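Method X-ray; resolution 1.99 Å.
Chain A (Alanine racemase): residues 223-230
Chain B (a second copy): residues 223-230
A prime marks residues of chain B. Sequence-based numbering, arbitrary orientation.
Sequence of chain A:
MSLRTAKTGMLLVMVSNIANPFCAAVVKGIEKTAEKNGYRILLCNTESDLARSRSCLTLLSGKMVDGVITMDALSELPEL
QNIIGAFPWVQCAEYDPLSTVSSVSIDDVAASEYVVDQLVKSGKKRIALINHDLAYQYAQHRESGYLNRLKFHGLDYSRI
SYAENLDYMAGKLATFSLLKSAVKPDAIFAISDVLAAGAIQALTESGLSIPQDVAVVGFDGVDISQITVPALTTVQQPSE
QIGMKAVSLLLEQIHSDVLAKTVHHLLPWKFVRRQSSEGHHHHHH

Chain A (223-230) DISQITVP
Chain B (223-230) DISQITVP

The two stretches run side by side in nearly the same direction, like residues roughly level: Ile224 CA lies 8.3 Å from Ile224′ CA, and Val229 CA 7.5 Å from Val229′ CA. In both chains residues 223-225 have helical phi/psi values, near -56/-31 at 223 and 224 and relaxing to -64/-20 at Ser225 (-67/-15 at Ser225′); 226 follows near -100/0 and 227 near -106/-27, and the chain opens into an extended path at 228-229 before a cis peptide bond to the proline. Backbone bonds fix each turn: Gln226 N donates to Asp223 O (2.8 Å) and Ile227 N to Ile224 O (3.0 Å), while Thr228 N reaches Ile224 O only weakly (3.4 Å). The second copy repeats this pattern.

The contact is apolar, burying 270 Å², and no direct hydrogen bond crosses it. The turn points the CA-to-CB bonds of Ile224 and Ile227 toward the partner, where their branched side chains pack without polar groups to satisfy. Ile224 CD1 lies 3.7 Å from Ile227′ CD1 and 4.1 Å from Ile224′ CD1; Ile227 CG2 lies 3.9 Å from Ile224′ CD1. Both Ile224 residues have chi1 t, but chi2 is t in chain A (166°) and p in chain B (60°). Both Ile227 side chains are m, t. Ile227 CG2 approaches Thr228′ CG2 at 4.3 Å. Thr228′ (chi1 p) turns its hydroxyl to its own chain, OG1 donating to Pro230′ O at 3.0 Å. The more exposed valines, both chi1 t, make a looser contact, Val229 CG2 to Val229′ CB at 4.5 Å.

The polar link is water-mediated. Water 1 donates to Ile227′ O (2.8 Å from the water O) and weakly to Ile227 O (3.5 Å), and accepts weakly from Val229 N (3.4 Å), bridging backbone groups of both chains.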

# COMPACT_ATOMS: atom_id res chain seq x y z
N ASP A 223 -0.27 7.13 7.25
CA ASP A 223 0.10 8.45 6.67
C ASP A 223 -1.02 9.18 5.98
O ASP A 223 -1.05 10.40 6.00
CB ASP A 223 1.25 8.30 5.66
CG ASP A 223 2.52 7.76 6.27
OD1 ASP A 223 2.62 7.64 7.50
OD2 ASP A 223 3.46 7.48 5.51
N ILE A 224 -1.97 8.48 5.38
CA ILE A 224 -3.10 9.22 4.79
C ILE A 224 -3.85 10.15 5.75
O ILE A 224 -4.37 11.18 5.35
CB ILE A 224 -4.11 8.30 4.04
CG1 ILE A 224 -4.87 9.21 3.07
CG2 ILE A 224 -5.04 7.66 5.04
CD1 ILE A 224 -5.66 8.55 2.00
N SER A 225 -3.90 9.79 7.02
CA SER A 225 -4.54 10.59 8.03
C SER A 225 -3.82 11.95 8.19
O SER A 225 -4.39 12.92 8.62
CB SER A 225 -4.57 9.80 9.34
OG SER A 225 -3.30 9.85 10.00
N GLN A 226 -2.59 12.04 7.74
CA GLN A 226 -1.85 13.33 7.78
C GLN A 226 -1.92 14.13 6.49
O GLN A 226 -1.46 15.24 6.45
CB GLN A 226 -0.41 13.10 8.21
CG GLN A 226 -0.38 12.37 9.54
CD GLN A 226 0.86 12.61 10.34
OE1 GLN A 226 1.70 11.74 10.40
NE2 GLN A 226 0.95 13.76 10.98
N ILE A 227 -2.57 13.58 5.47
CA ILE A 227 -2.48 14.15 4.10
C ILE A 227 -3.80 14.87 3.75
O ILE A 227 -3.84 15.82 2.96
CB ILE A 227 -2.12 12.99 3.05
CG1 ILE A 227 -0.64 12.70 3.02
CG2 ILE A 227 -2.54 13.35 1.62
CD1 ILE A 227 -0.27 11.23 2.64
N THR A 228 -4.87 14.36 4.34
CA THR A 228 -6.24 14.79 4.19
C THR A 228 -6.36 16.28 4.69
O THR A 228 -5.56 16.70 5.54
CB THR A 228 -6.97 13.76 5.03
OG1 THR A 228 -7.89 12.95 4.26
CG2 THR A 228 -7.39 14.19 6.34
N VAL A 229 -7.30 17.06 4.12
CA VAL A 229 -7.63 18.43 4.59
C VAL A 229 -9.10 18.51 5.03
O VAL A 229 -10.00 18.36 4.24
CB VAL A 229 -7.34 19.54 3.50
CG1 VAL A 229 -7.41 20.94 4.14
CG2 VAL A 229 -5.96 19.37 2.87
N PRO A 230 -9.36 18.69 6.33
CA PRO A 230 -8.42 18.85 7.41
C PRO A 230 -7.79 17.51 7.76
O PRO A 230 -8.31 16.45 7.35
CB PRO A 230 -9.29 19.35 8.55
CG PRO A 230 -10.68 18.68 8.27
CD PRO A 230 -10.77 18.77 6.77
N ASP B 223 -4.24 5.94 -6.18
CA ASP B 223 -5.36 6.68 -5.55
C ASP B 223 -4.96 7.96 -4.82
O ASP B 223 -5.72 8.92 -4.83
CB ASP B 223 -6.13 5.83 -4.54
CG ASP B 223 -6.98 4.80 -5.20
OD1 ASP B 223 -6.91 4.67 -6.45
OD2 ASP B 223 -7.68 4.09 -4.45
N ILE B 224 -3.78 8.00 -4.21
CA ILE B 224 -3.39 9.23 -3.48
C ILE B 224 -3.45 10.44 -4.39
O ILE B 224 -3.74 11.55 -3.96
CB ILE B 224 -2.00 9.13 -2.73
CG1 ILE B 224 -1.86 10.23 -1.65
CG2 ILE B 224 -0.81 9.31 -3.68
CD1 ILE B 224 -2.95 10.16 -0.55
N SER B 225 -3.19 10.23 -5.67
CA SER B 225 -3.21 11.34 -6.60
C SER B 225 -4.64 11.92 -6.77
O SER B 225 -4.80 13.05 -7.28
CB SER B 225 -2.60 10.92 -7.93
OG SER B 225 -3.52 10.15 -8.70
N GLN B 226 -5.66 11.19 -6.33
CA GLN B 226 -7.02 11.71 -6.39
C GLN B 226 -7.56 12.22 -5.03
O GLN B 226 -8.73 12.62 -4.89
CB GLN B 226 -7.94 10.65 -6.92
CG GLN B 226 -7.52 10.22 -8.31
CD GLN B 226 -8.28 9.02 -8.73
OE1 GLN B 226 -8.44 8.06 -7.96
NE2 GLN B 226 -8.78 9.04 -9.94
N ILE B 227 -6.68 12.17 -4.04
CA ILE B 227 -6.99 12.54 -2.70
C ILE B 227 -6.39 13.89 -2.29
O ILE B 227 -6.89 14.53 -1.34
CB ILE B 227 -6.59 11.43 -1.73
CG1 ILE B 227 -7.52 10.26 -1.91
CG2 ILE B 227 -6.88 11.88 -0.30
CD1 ILE B 227 -6.94 8.94 -1.48
N THR B 228 -5.31 14.31 -2.96
CA THR B 228 -4.57 15.47 -2.51
C THR B 228 -5.37 16.69 -2.91
O THR B 228 -6.24 16.63 -3.82
CB THR B 228 -3.17 15.51 -3.14
OG1 THR B 228 -3.28 15.36 -4.57
CG2 THR B 228 -2.35 14.39 -2.59
N VAL B 229 -5.07 17.82 -2.25
CA VAL B 229 -5.72 19.05 -2.63
C VAL B 229 -4.64 20.06 -2.94
O VAL B 229 -3.87 20.38 -2.08
CB VAL B 229 -6.72 19.57 -1.53
CG1 VAL B 229 -7.26 20.96 -1.93
CG2 VAL B 229 -7.86 18.54 -1.36
N PRO B 230 -4.55 20.52 -4.20
CA PRO B 230 -5.27 20.22 -5.39
C PRO B 230 -5.01 18.74 -5.81
O PRO B 230 -3.99 18.12 -5.46
CB PRO B 230 -4.61 21.12 -6.44
CG PRO B 230 -3.25 21.44 -5.86
CD PRO B 230 -3.46 21.51 -4.42
O HOH W 1 -6.68 16.02 0.99